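Local coordinates for protein Alpha/beta hydrolase (Novosphingobium aromaticivorans, PDB 3BWX) that probably acts as a hydrolase of the alpha/beta hydrolase family on a substrate not yet known, and binds calcium ions in the crystal, at residues V100-S105 and A124-D129; V32-G37 and W56-P61; L231-E236 and E256-P261; R43-L48 and P267-P272. The protein carries 1 engineered substitution. One frame throughout, in Å; residues are numbered along the deposited sequence.

Contact 1 (V100-S105 and A124-D129); sequences VAIGTS and AAVLND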
loop_
_atom_site.group_PDB
_atom_site.type_symbol
_atom_site.label_atom_id
_atom_site.label_comp_id
_atom_site.label_asym_id
_atom_site.label_seq_id
_atom_site.Cartn_x
_atom_site.Cartn_y
_atom_site.Cartn_z
ATOM N N VAL A 100 -14.093 3.118 1.663
ATOM C CA VAL A 100 -12.949 3.951 2.057
ATOM C C VAL A 100 -11.715 3.286 1.489
ATOM O O VAL A 100 -11.620 2.038 1.465
ATOM C CB VAL A 100 -12.867 4.075 3.597
ATOM C CG1 VAL A 100 -11.573 4.762 4.028
ATOM C CG2 VAL A 100 -14.162 4.752 4.157
ATOM N N ALA A 101 -10.813 4.095 0.952
ATOM C CA ALA A 101 -9.581 3.586 0.369
ATOM C C ALA A 101 -8.401 4.124 1.161
ATOM O O ALA A 101 -8.277 5.357 1.346
ATOM C CB ALA A 101 -9.484 4.002 -1.120
ATOM N N ILE A 102 -7.505 3.250 1.628
ATOM C CA ILE A 102 -6.233 3.629 2.280
ATOM C C ILE A 102 -5.125 3.065 1.402
ATOM O O ILE A 102 -4.993 1.872 1.361
ATOM C CB ILE A 102 -6.116 3.082 3.731
ATOM C CG1 ILE A 102 -7.257 3.603 4.600
ATOM C CG2 ILE A 102 -4.713 3.420 4.250
ATOM C CD1 ILE A 102 -7.201 3.170 6.081
ATOM N N GLY A 103 -4.341 3.902 0.711
ATOM C CA GLY A 103 -3.372 3.441 -0.278
ATOM C C GLY A 103 -1.971 3.958 -0.004
ATOM O O GLY A 103 -1.762 5.186 0.141
ATOM N N THR A 104 -1.029 3.016 0.132
ATOM C CA THR A 104 0.345 3.325 0.351
ATOM C C THR A 104 1.127 3.262 -0.928
ATOM O O THR A 104 1.139 2.237 -1.576
ATOM C CB THR A 104 0.939 2.416 1.397
ATOM O OG1 THR A 104 0.303 2.705 2.651
ATOM C CG2 THR A 104 2.458 2.701 1.532
ATOM N N SER A 105 1.786 4.368 -1.284
ATOM C CA SER A 105 2.669 4.356 -2.451
ATOM C C SER A 105 1.895 3.950 -3.726
ATOM O O SER A 105 0.916 4.601 -4.083
ATOM C CB SER A 105 3.869 3.437 -2.166
ATOM O OG SER A 105 4.406 3.759 -0.899
ATOM N N ALA A 124 -14.332 8.066 1.530
ATOM C CA ALA A 124 -13.211 8.863 2.017
ATOM C C ALA A 124 -11.940 8.130 1.630
ATOM O O ALA A 124 -11.989 6.921 1.272
ATOM C CB ALA A 124 -13.319 9.072 3.542
ATOM N N ALA A 125 -10.787 8.795 1.722
ATOM C CA ALA A 125 -9.546 8.179 1.325
ATOM C C ALA A 125 -8.358 8.730 2.133
ATOM O O ALA A 125 -8.361 9.844 2.654
ATOM C CB ALA A 125 -9.282 8.326 -0.167
ATOM N N VAL A 126 -7.325 7.907 2.160
ATOM C CA VAL A 126 -6.050 8.214 2.740
ATOM C C VAL A 126 -4.992 7.891 1.721
ATOM O O VAL A 126 -4.972 6.770 1.237
ATOM C CB VAL A 126 -5.797 7.362 4.010
ATOM C CG1 VAL A 126 -4.371 7.679 4.598
ATOM C CG2 VAL A 126 -6.890 7.562 5.064
ATOM N N LEU A 127 -4.131 8.853 1.397
ATOM C CA LEU A 127 -2.963 8.644 0.534
ATOM C C LEU A 127 -1.766 8.646 1.467
ATOM O O LEU A 127 -1.494 9.645 2.144
ATOM C CB LEU A 127 -2.797 9.722 -0.538
ATOM C CG LEU A 127 -3.784 9.761 -1.711
ATOM C CD1 LEU A 127 -3.498 11.004 -2.581
ATOM C CD2 LEU A 127 -3.696 8.448 -2.540
ATOM N N ASN A 128 -1.074 7.536 1.526
ATOM C CA ASN A 128 0.075 7.412 2.413
ATOM C C ASN A 128 1.362 7.539 1.626
ATOM O O ASN A 128 1.819 6.617 0.936
ATOM C CB ASN A 128 0.037 6.128 3.171
ATOM C CG ASN A 128 1.205 5.965 4.105
ATOM O OD1 ASN A 128 1.768 6.942 4.615
ATOM N ND2 ASN A 128 1.545 4.726 4.379
ATOM N N ASP A 129 1.918 8.737 1.720
ATOM C CA ASP A 129 3.252 9.088 1.195
ATOM C C ASP A 129 3.375 8.898 -0.304
ATOM O O ASP A 129 4.352 8.340 -0.830
ATOM C CB ASP A 129 4.411 8.423 1.966
ATOM C CG ASP A 129 5.699 9.250 1.916
ATOM O OD1 ASP A 129 5.661 10.345 2.453
ATOM O OD2 ASP A 129 6.693 8.839 1.288
#
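Ala101 and Ala125 pair across two neighbouring parallel strands of the central sheet of the alpha/beta hydrolase fold. Strands 100-104 and 124-128 are joined through helix 106-117 as a beta-alpha-beta crossover. Their axes differ by only 5°. The ladder alternates regularly. Ala101 N gives to Ala124 O, and Val126 N gives to Ala101 O at 2.8 Å. Gly103 N then reaches Val126 O, and Gly103 O takes Asn128 N. Ile102 and Val126 lie side by side on one face, CG1 to CG2 4.0 Å.

Asn128 is on that face too. Its CB sits 3.5 Å from Thr104 OG1 and also near Gly103 O. CG, anti to the backbone N (chi1 -180°), lies near Thr104 OG1, and the two side chains run side by side, pointing the same way. ND2 donates to Thr104 OG1 at 2.9 Å, with the hydroxyl oxygen close to the amide plane. The same nitrogen also donates to Pro267 O, and these two bonds hold the amide against turning. Asn128 OD1 comes 3.7 Å from Leu233 CB.

Strand 100-104 gives way at Ser105 to a turn before helix 106-117, in a sequence and geometry consistent with the nucleophile elbow of this family. Nearby, Asp129 OD2 is hydrogen-bonded to His265 ND1. The positive phi of Ser105 fits such a strained turn, and Ser105 N still gives to Asn128 O at 3.2 Å.

Contact 2 (V32-G37 and W56-P61); sequences VLCLPG and WRVLCP. With EDO (1,2-ethanediol), chain Q.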
loop_
_atom_site.group_PDB
_atom_site.type_symbol
_atom_site.label_atom_id
_atom_site.label_comp_id
_atom_site.label_asym_id
_atom_site.label_seq_id
_atom_site.Cartn_x
_atom_site.Cartn_y
_atom_site.Cartn_z
ATOM N N VAL A 32 -13.472 -0.639 4.499
ATOM C CA VAL A 32 -12.179 0.009 4.324
ATOM C C VAL A 32 -11.269 -0.907 3.487
ATOM O O VAL A 32 -10.987 -2.025 3.891
ATOM C CB VAL A 32 -11.508 0.317 5.661
ATOM C CG1 VAL A 32 -10.163 0.997 5.425
ATOM C CG2 VAL A 32 -12.406 1.234 6.522
ATOM N N LEU A 33 -10.836 -0.436 2.316
ATOM C CA LEU A 33 -9.968 -1.216 1.430
ATOM C C LEU A 33 -8.532 -0.703 1.544
ATOM O O LEU A 33 -8.287 0.497 1.335
ATOM C CB LEU A 33 -10.437 -1.063 -0.015
ATOM C CG LEU A 33 -9.709 -1.687 -1.199
ATOM C CD1 LEU A 33 -9.920 -3.179 -1.198
ATOM C CD2 LEU A 33 -10.223 -1.127 -2.543
ATOM N N CYS A 34 -7.602 -1.560 1.963
ATOM C CA CYS A 34 -6.217 -1.183 2.222
ATOM C C CYS A 34 -5.352 -1.711 1.103
ATOM O O CYS A 34 -5.280 -2.926 0.923
ATOM C CB CYS A 34 -5.770 -1.757 3.544
ATOM S SG CYS A 34 -6.657 -1.119 4.990
ATOM N N LEU A 35 -4.706 -0.818 0.377
ATOM C CA LEU A 35 -3.967 -1.145 -0.796
ATOM C C LEU A 35 -2.473 -0.973 -0.545
ATOM O O LEU A 35 -2.016 0.133 -0.246
ATOM C CB LEU A 35 -4.449 -0.311 -1.974
ATOM C CG LEU A 35 -5.940 -0.465 -2.296
ATOM C CD1 LEU A 35 -6.235 0.459 -3.490
ATOM C CD2 LEU A 35 -6.324 -1.933 -2.499
ATOM N N PRO A 36 -1.703 -2.070 -0.629
ATOM C CA PRO A 36 -0.281 -1.994 -0.310
ATOM C C PRO A 36 0.581 -1.368 -1.407
ATOM O O PRO A 36 0.140 -1.169 -2.528
ATOM C CB PRO A 36 0.153 -3.465 -0.157
ATOM C CG PRO A 36 -1.056 -4.272 -0.264
ATOM C CD PRO A 36 -2.119 -3.458 -0.926
ATOM N N GLY A 37 1.818 -1.091 -1.018
ATOM C CA GLY A 37 2.841 -0.632 -1.908
ATOM C C GLY A 37 3.363 -1.712 -2.839
ATOM O O GLY A 37 2.990 -2.883 -2.773
ATOM N N TRP A 56 -15.205 -1.056 11.790
ATOM C CA TRP A 56 -15.200 -1.107 10.341
ATOM C C TRP A 56 -14.927 -2.522 9.804
ATOM O O TRP A 56 -14.155 -3.307 10.391
ATOM C CB TRP A 56 -14.066 -0.209 9.787
ATOM C CG TRP A 56 -14.222 1.226 10.170
ATOM C CD1 TRP A 56 -13.785 1.779 11.308
ATOM C CD2 TRP A 56 -14.956 2.259 9.474
ATOM N NE1 TRP A 56 -14.151 3.097 11.384
ATOM C CE2 TRP A 56 -14.882 3.415 10.271
ATOM C CE3 TRP A 56 -15.634 2.339 8.226
ATOM C CZ2 TRP A 56 -15.462 4.620 9.870
ATOM C CZ3 TRP A 56 -16.212 3.562 7.846
ATOM C CH2 TRP A 56 -16.114 4.655 8.666
ATOM N N ARG A 57 -15.579 -2.840 8.699
ATOM C CA ARG A 57 -15.142 -3.978 7.898
ATOM C C ARG A 57 -13.851 -3.579 7.194
ATOM O O ARG A 57 -13.770 -2.470 6.664
ATOM C CB ARG A 57 -16.150 -4.368 6.839
ATOM C CG ARG A 57 -17.477 -4.796 7.443
ATOM C CD ARG A 57 -18.502 -5.044 6.342
ATOM N NE ARG A 57 -19.028 -3.781 5.826
ATOM C CZ ARG A 57 -19.620 -3.623 4.651
ATOM N NH1 ARG A 57 -19.740 -4.638 3.799
ATOM N NH2 ARG A 57 -20.099 -2.443 4.323
ATOM N N VAL A 58 -12.887 -4.477 7.089
ATOM C CA VAL A 58 -11.620 -4.099 6.489
ATOM C C VAL A 58 -11.203 -5.200 5.527
ATOM O O VAL A 58 -11.232 -6.387 5.898
ATOM C CB VAL A 58 -10.487 -3.898 7.534
ATOM C CG1 VAL A 58 -9.211 -3.335 6.854
ATOM C CG2 VAL A 58 -10.847 -2.992 8.718
ATOM N N LEU A 59 -10.876 -4.801 4.299
ATOM C CA LEU A 59 -10.389 -5.719 3.254
ATOM C C LEU A 59 -8.938 -5.342 2.938
ATOM O O LEU A 59 -8.648 -4.164 2.604
ATOM C CB LEU A 59 -11.183 -5.564 1.958
ATOM C CG LEU A 59 -12.556 -6.204 1.821
ATOM C CD1 LEU A 59 -13.508 -5.303 2.490
ATOM C CD2 LEU A 59 -12.945 -6.476 0.331
ATOM N N CYS A 60 -8.046 -6.346 2.957
ATOM C CA CYS A 60 -6.608 -6.156 2.721
ATOM C C CYS A 60 -6.174 -7.074 1.609
ATOM O O CYS A 60 -5.668 -8.174 1.852
ATOM C CB CYS A 60 -5.806 -6.418 3.965
ATOM S SG CYS A 60 -6.198 -5.336 5.338
ATOM N N PRO A 61 -6.361 -6.616 0.381
ATOM C CA PRO A 61 -5.957 -7.426 -0.764
ATOM C C PRO A 61 -4.474 -7.391 -1.063
ATOM O O PRO A 61 -3.822 -6.443 -0.765
ATOM C CB PRO A 61 -6.727 -6.804 -1.928
ATOM C CG PRO A 61 -6.782 -5.347 -1.527
ATOM C CD PRO A 61 -7.035 -5.390 -0.050
HETATM C C1 EDO Q . 1.272 -3.840 -5.892
HETATM O O1 EDO Q . 1.318 -4.330 -4.534
HETATM C C2 EDO Q . 0.392 -2.583 -5.903
HETATM O O2 EDO Q . 1.022 -1.518 -5.177
HETATM O O HOH W 1 -3.684 -5.157 1.775
#
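Val32 opens this pair of parallel strands by touching Trp56. With CG1 anti to the backbone N (chi1 -180°), CG2 stands beside that N and approaches Trp56 CE3 obliquely at 3.8 Å. Val32 N gives to Arg57 O, and Val32 O takes Leu59 N at 2.8 Å. The Trp56 ring also makes a cation-pi contact with Arg29.

Leu33 turns to the other face. Its CD1 meets the Pro61 ring at CD, 3.8 Å away, and the two side chains cross at about a right angle. Cys34 N closes the ladder on Leu59 O. Cys34 SG lies 3.9 Å from Val58 CG1, and its CB meets Cys60 SG.

Beyond this the regular bonding stops, because Pro61 has no N-H to offer Cys34 O. Instead, Pro61 CD sits 3.2 Å from Cys34 O. A water fills the role and donates to both Cys34 O and Pro61 O. Leu35 CD2 packs on Pro61 CG at 3.6 Å, and Pro36 CD approaches Pro61 O. An alanine in place of Pro61 would probably open a gap beside Leu33 CD1 and Leu35 CD2, since it has neither CG nor CD to fill it.

One ethanediol, probably from the crystallisation liquor, donates through O2 to Pro36 O and through O1 to Gly37 O. The strands 32-35 and 58-61, joined through helix 46-52, form a beta-alpha-beta unit of the alpha/beta hydrolase sheet. In this fold the loop after the first of them commonly contributes to the oxyanion hole.

Contact 3 (L231-E236 and E256-P261); sequences LVLRGE and ELVTLP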
loop_
_atom_site.group_PDB
_atom_site.type_symbol
_atom_site.label_atom_id
_atom_site.label_comp_id
_atom_site.label_asym_id
_atom_site.label_seq_id
_atom_site.Cartn_x
_atom_site.Cartn_y
_atom_site.Cartn_z
ATOM N N LEU A 231 -7.341 12.511 3.471
ATOM C CA LEU A 231 -6.135 12.663 4.263
ATOM C C LEU A 231 -4.931 12.257 3.439
ATOM O O LEU A 231 -4.947 11.194 2.788
ATOM C CB LEU A 231 -6.198 11.742 5.484
ATOM C CG LEU A 231 -4.895 11.519 6.318
ATOM C CD1 LEU A 231 -4.410 12.816 6.992
ATOM C CD2 LEU A 231 -5.098 10.382 7.373
ATOM N N VAL A 232 -3.895 13.094 3.523
ATOM C CA VAL A 232 -2.586 12.813 2.962
ATOM C C VAL A 232 -1.587 12.690 4.112
ATOM O O VAL A 232 -1.435 13.639 4.889
ATOM C CB VAL A 232 -2.135 13.881 1.975
ATOM C CG1 VAL A 232 -0.776 13.490 1.371
ATOM C CG2 VAL A 232 -3.133 14.070 0.877
ATOM N N LEU A 233 -0.943 11.556 4.261
ATOM C CA LEU A 233 0.149 11.360 5.193
ATOM C C LEU A 233 1.467 11.491 4.436
ATOM O O LEU A 233 1.650 10.991 3.329
ATOM C CB LEU A 233 0.049 9.960 5.885
ATOM C CG LEU A 233 -1.175 9.731 6.797
ATOM C CD1 LEU A 233 -1.430 8.263 7.105
ATOM C CD2 LEU A 233 -1.059 10.545 8.093
ATOM N N ARG A 234 2.446 12.126 5.038
ATOM C CA ARG A 234 3.757 12.285 4.435
ATOM C C ARG A 234 4.820 12.007 5.499
ATOM O O ARG A 234 4.742 12.562 6.609
ATOM C CB ARG A 234 3.954 13.727 3.898
ATOM C CG ARG A 234 5.290 13.894 3.254
ATOM C CD ARG A 234 5.589 15.283 2.783
ATOM N NE ARG A 234 6.956 15.193 2.297
ATOM C CZ ARG A 234 8.067 15.559 2.936
ATOM N NH1 ARG A 234 8.034 16.266 4.073
ATOM N NH2 ARG A 234 9.238 15.286 2.404
ATOM N N GLY A 235 5.840 11.220 5.153
ATOM C CA GLY A 235 7.023 11.154 5.973
ATOM C C GLY A 235 7.854 12.422 5.833
ATOM O O GLY A 235 8.146 12.808 4.706
ATOM N N GLU A 236 8.266 13.023 6.959
ATOM C CA GLU A 236 9.016 14.272 6.940
ATOM C C GLU A 236 10.203 14.234 5.969
ATOM O O GLU A 236 10.499 15.233 5.291
ATOM C CB GLU A 236 9.524 14.556 8.332
ATOM C CG GLU A 236 10.261 15.897 8.444
ATOM C CD GLU A 236 10.520 16.260 9.884
ATOM O OE1 GLU A 236 11.108 15.410 10.583
ATOM O OE2 GLU A 236 10.136 17.377 10.281
ATOM N N GLU A 256 -6.738 17.207 4.373
ATOM C CA GLU A 256 -5.879 17.354 5.539
ATOM C C GLU A 256 -4.522 16.703 5.268
ATOM O O GLU A 256 -4.510 15.564 4.740
ATOM C CB GLU A 256 -6.523 16.732 6.780
ATOM C CG GLU A 256 -5.628 16.778 7.994
ATOM C CD GLU A 256 -6.391 16.613 9.314
ATOM O OE1 GLU A 256 -7.048 17.573 9.739
ATOM O OE2 GLU A 256 -6.319 15.535 9.932
ATOM N N LEU A 257 -3.430 17.413 5.575
ATOM C CA LEU A 257 -2.071 16.864 5.480
ATOM C C LEU A 257 -1.532 16.657 6.881
ATOM O O LEU A 257 -1.576 17.610 7.723
ATOM C CB LEU A 257 -1.158 17.870 4.756
ATOM C CG LEU A 257 0.322 17.527 4.652
ATOM C CD1 LEU A 257 0.641 16.207 3.924
ATOM C CD2 LEU A 257 1.049 18.743 3.976
ATOM N N VAL A 258 -0.975 15.475 7.120
ATOM C CA VAL A 258 -0.236 15.152 8.362
ATOM C C VAL A 258 1.164 14.711 8.005
ATOM O O VAL A 258 1.345 13.776 7.223
ATOM C CB VAL A 258 -0.994 14.104 9.194
ATOM C CG1 VAL A 258 -0.130 13.638 10.386
ATOM C CG2 VAL A 258 -2.388 14.636 9.591
ATOM N N THR A 259 2.157 15.385 8.559
ATOM C CA THR A 259 3.536 14.996 8.349
ATOM C C THR A 259 4.046 14.285 9.596
ATOM O O THR A 259 3.911 14.803 10.697
ATOM C CB THR A 259 4.414 16.211 8.044
ATOM O OG1 THR A 259 3.955 16.829 6.818
ATOM C CG2 THR A 259 5.905 15.797 7.938
ATOM N N LEU A 260 4.630 13.098 9.402
ATOM C CA LEU A 260 5.174 12.243 10.467
ATOM C C LEU A 260 6.626 12.603 10.684
ATOM O O LEU A 260 7.447 12.488 9.778
ATOM C CB LEU A 260 5.016 10.752 10.142
ATOM C CG LEU A 260 3.664 10.054 10.262
ATOM C CD1 LEU A 260 3.047 10.258 11.709
ATOM C CD2 LEU A 260 2.732 10.471 9.159
ATOM N N PRO A 261 6.955 13.092 11.885
ATOM C CA PRO A 261 8.370 13.480 12.130
ATOM C C PRO A 261 9.392 12.354 12.028
ATOM O O PRO A 261 9.113 11.214 12.449
ATOM C CB PRO A 261 8.340 14.020 13.569
ATOM C CG PRO A 261 6.908 14.387 13.799
ATOM C CD PRO A 261 6.078 13.398 13.019
HETATM O O HOH W 2 5.770 17.886 4.998
#
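The flat guanidinium of Arg234 is met obliquely by Thr259 CG2. Its side chain runs extended from CG to NE on the same face of the sheet as Thr259. NH1 donates to a water at 2.9 Å, and that water lies 2.8 Å from Thr259 OG1, bridging the two strands. NH1 and NH2 both give weak bonds to Glu236 O, while NE donates to Leu241 O. Together these partners limit the turning of the group. A second flat group, the Glu236 carboxylate, brings OE1 to 3.7 Å from Pro261 CA. That oxygen also accepts from Arg262 N.

Between the strands the backbone ladder is unbroken. Val232 N gives to Glu256 O, and Val258 N to Val232 O. Arg234 N then gives to Val258 O, and Leu260 N to Arg234 O at 2.8 Å. Glu236 N finishes on Leu260 O.

Leu233 lies side by side with Val258, pointing the same way. Leu233 CD2 sits 3.7 Å from Val258 CB and 3.9 Å from Leu260 CD2. Leu231 CD1 meets Val258 CG2 on this face, which helix 272-282 covers. Glu256 OE2 there forms a salt bridge with Arg280 of that helix. On the other face the Val232 and Leu257 side chains meet at an oblique angle, CG1 to CD1 4.0 Å, under helix 243-250.

The axes of the two strands differ by 22°. Strand 255-260 is the outermost of the central sheet on this side within the chain. With strand 230-235 and helix 243-250 it makes the last beta-alpha-beta unit of the alpha/beta hydrolase fold.

Contact 4 (R43-L48 and P267-P272); sequences RDFEDL and PTLDEP. With EDO (1,2-ethanediol), chain G; EDO (1,2-ethanediol), chain F; EDO (1,2-ethanediol), chain H.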
loop_
_atom_site.group_PDB
_atom_site.type_symbol
_atom_site.label_atom_id
_atom_site.label_comp_id
_atom_site.label_asym_id
_atom_site.label_seq_id
_atom_site.Cartn_x
_atom_site.Cartn_y
_atom_site.Cartn_z
ATOM N N ARG A 43 0.071 -7.950 5.088
ATOM C CA ARG A 43 0.693 -7.806 6.417
ATOM C C ARG A 43 1.122 -6.389 6.764
ATOM O O ARG A 43 1.261 -6.059 7.924
ATOM C CB ARG A 43 1.847 -8.794 6.652
ATOM C CG ARG A 43 1.387 -10.199 6.488
ATOM C CD ARG A 43 2.392 -11.250 6.957
ATOM N NE ARG A 43 3.716 -11.221 6.340
ATOM C CZ ARG A 43 4.018 -11.658 5.115
ATOM N NH1 ARG A 43 3.090 -12.059 4.283
ATOM N NH2 ARG A 43 5.277 -11.593 4.724
ATOM N N ASP A 44 1.275 -5.530 5.759
ATOM C CA ASP A 44 1.592 -4.107 6.046
ATOM C C ASP A 44 0.493 -3.461 6.844
ATOM O O ASP A 44 0.751 -2.498 7.590
ATOM C CB ASP A 44 1.861 -3.298 4.782
ATOM C CG ASP A 44 3.344 -3.313 4.362
ATOM O OD1 ASP A 44 4.188 -4.049 4.942
ATOM O OD2 ASP A 44 3.672 -2.557 3.452
ATOM N N PHE A 45 -0.715 -4.032 6.755
ATOM C CA PHE A 45 -1.889 -3.539 7.483
ATOM C C PHE A 45 -2.293 -4.361 8.694
ATOM O O PHE A 45 -3.382 -4.185 9.264
ATOM C CB PHE A 45 -3.049 -3.440 6.484
ATOM C CG PHE A 45 -2.768 -2.505 5.346
ATOM C CD1 PHE A 45 -2.758 -1.113 5.547
ATOM C CD2 PHE A 45 -2.457 -3.010 4.093
ATOM C CE1 PHE A 45 -2.463 -0.250 4.494
ATOM C CE2 PHE A 45 -2.153 -2.128 3.058
ATOM C CZ PHE A 45 -2.158 -0.786 3.252
ATOM N N GLU A 46 -1.434 -5.277 9.133
ATOM C CA GLU A 46 -1.863 -6.269 10.119
ATOM C C GLU A 46 -2.255 -5.626 11.460
ATOM O O GLU A 46 -3.075 -6.190 12.186
ATOM C CB GLU A 46 -0.765 -7.321 10.352
ATOM C CG GLU A 46 0.551 -6.792 10.934
ATOM C CD GLU A 46 1.727 -7.780 11.018
ATOM O OE1 GLU A 46 1.573 -8.911 10.500
ATOM O OE2 GLU A 46 2.805 -7.385 11.566
ATOM N N ASP A 47 -1.582 -4.533 11.848
ATOM C CA ASP A 47 -1.936 -3.817 13.098
ATOM C C ASP A 47 -3.048 -2.766 12.880
ATOM O O ASP A 47 -3.983 -2.671 13.682
ATOM C CB ASP A 47 -0.682 -3.177 13.779
ATOM C CG ASP A 47 0.262 -4.209 14.378
ATOM O OD1 ASP A 47 -0.053 -5.412 14.323
ATOM O OD2 ASP A 47 1.324 -3.802 14.907
ATOM N N LEU A 48 -2.968 -2.016 11.774
ATOM C CA LEU A 48 -4.018 -1.016 11.503
ATOM C C LEU A 48 -5.380 -1.689 11.380
ATOM O O LEU A 48 -6.363 -1.214 11.885
ATOM C CB LEU A 48 -3.708 -0.263 10.216
ATOM C CG LEU A 48 -4.728 0.800 9.834
ATOM C CD1 LEU A 48 -4.779 1.874 10.889
ATOM C CD2 LEU A 48 -4.401 1.357 8.449
ATOM N N PRO A 267 5.317 6.215 6.137
ATOM C CA PRO A 267 4.725 5.896 7.436
ATOM C C PRO A 267 4.155 4.475 7.438
ATOM O O PRO A 267 3.622 4.001 6.432
ATOM C CB PRO A 267 3.627 6.940 7.593
ATOM C CG PRO A 267 4.178 8.125 6.817
ATOM C CD PRO A 267 4.791 7.491 5.622
ATOM N N THR A 268 4.317 3.749 8.558
ATOM C CA THR A 268 3.845 2.393 8.668
ATOM C C THR A 268 2.309 2.355 8.913
ATOM O O THR A 268 1.684 1.289 8.752
ATOM C CB THR A 268 4.520 1.650 9.828
ATOM O OG1 THR A 268 4.173 2.274 11.064
ATOM C CG2 THR A 268 6.053 1.579 9.640
ATOM N N LEU A 269 1.757 3.518 9.347
ATOM C CA LEU A 269 0.385 3.715 9.831
ATOM C C LEU A 269 0.179 3.164 11.245
ATOM O O LEU A 269 -0.959 3.143 11.756
ATOM C CB LEU A 269 -0.637 3.117 8.824
ATOM C CG LEU A 269 -0.463 3.580 7.378
ATOM C CD1 LEU A 269 -1.504 2.969 6.469
ATOM C CD2 LEU A 269 -0.466 5.096 7.242
ATOM N N ASP A 270 1.259 2.691 11.865
ATOM C CA ASP A 270 1.248 2.302 13.299
ATOM C C ASP A 270 1.708 3.425 14.251
ATOM O O ASP A 270 1.637 3.285 15.471
ATOM C CB ASP A 270 2.085 1.052 13.548
ATOM C CG ASP A 270 1.653 -0.139 12.714
ATOM O OD1 ASP A 270 0.467 -0.268 12.290
ATOM O OD2 ASP A 270 2.541 -0.955 12.476
ATOM N N GLU A 271 2.222 4.512 13.686
ATOM C CA GLU A 271 2.530 5.705 14.476
ATOM C C GLU A 271 1.271 6.290 15.124
ATOM O O GLU A 271 0.218 6.369 14.470
ATOM C CB GLU A 271 3.129 6.817 13.598
ATOM C CG GLU A 271 4.350 6.427 12.766
ATOM C CD GLU A 271 4.069 5.687 11.464
ATOM O OE1 GLU A 271 2.921 5.681 10.965
ATOM O OE2 GLU A 271 5.071 5.137 10.933
ATOM N N PRO A 272 1.358 6.686 16.401
ATOM C CA PRO A 272 0.169 7.280 17.009
ATOM C C PRO A 272 -0.484 8.406 16.219
ATOM O O PRO A 272 -1.731 8.471 16.108
ATOM C CB PRO A 272 0.679 7.807 18.339
ATOM C CG PRO A 272 1.808 6.847 18.670
ATOM C CD PRO A 272 2.474 6.595 17.362
HETATM C C1 EDO G . 2.692 -1.137 16.346
HETATM O O1 EDO G . 1.378 -1.380 15.842
HETATM C C2 EDO G . 2.591 -0.138 17.474
HETATM O O2 EDO G . 1.867 -0.733 18.560
HETATM C C1 EDO F . 6.538 2.746 14.342
HETATM O O1 EDO F . 5.753 2.491 13.173
HETATM C C2 EDO F . 5.680 3.423 15.367
HETATM O O2 EDO F . 4.921 2.379 15.977
HETATM C C1 EDO H . 6.102 -1.117 12.260
HETATM O O1 EDO H . 5.022 -1.314 13.202
HETATM C C2 EDO H . 7.472 -1.266 12.929
HETATM O O2 EDO H . 7.606 -0.200 13.882
HETATM O O HOH W 3 -0.342 -2.197 10.393
HETATM O O HOH W 4 0.151 0.167 6.746
HETATM O O HOH W 5 2.923 -0.807 7.640
#
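An ST turn at Thr268, in the loop between strand 255-260 and helix 272-282, meets the start of helix 46-52 through Leu269 and Asp270. Thr268 OG1 lies between the backbone N and carbonyl carbon, a crowded position (chi1 64°), and accepts from Asp270 N at 3.1 Å. Thr268 N gives to the syn lone pair of Glu271 OE2. An alanine in place of Thr268 would probably leave Asp270 N without this acceptor and the turn less firmly held.

Beside the turn, Leu269 CD1 touches Phe45 CE1 at the edge of the ring, near its plane, 3.9 Å away. The same methyl packs on Leu48 CD2.

No direct hydrogen bond joins the two segments, so water does the work. One water donates to Asp44 O and to Asp270 OD1, the latter at 2.8 Å, and accepts from Leu48 N. Two more waters lie between Asp44 O and Thr268 O.

Asp270 OD1 comes 3.5 Å from Asp47 CB. Asp47 OD2 and Asp270 OD2 are 3.9 Å apart, two like charges close together. Arg184 answers both, with NH2 on Asp47 and NH1 on Asp270. Asp47 OD2 accepts from O1 of one ethanediol at 2.6 Å, and Asp270 OD2 from O1 of another. The pair is therefore likely to depend on Arg184 to offset its repulsion. The polar part of the joint is bridged by water, while Leu269, Phe45 and Leu48 make its apolar part.

Contacts 1, 2 and 3 are stages across one sheet, and contact 4 lies by the C-terminal ends of its parallel strands. Contact 1 is in the middle. Its Val100 O lies 2.7 Å from Leu33 N of contact 2, and its Asp129 N lies 2.8 Å from Leu233 O of contact 3. Contacts 2 and 3 do not touch; their centres are 20 Å apart. Contact 4 reaches all three: Phe45 CG packs on Cys34 CB at 3.6 Å, Leu269 CD1 on Ile102 CG2 at 3.9 Å, and Leu260 CD2 on Pro267 CG. The probable active site, around Ser105, lies at the end of contact 1. The calcium site formed by Pro205 and Ala208 is away from all four.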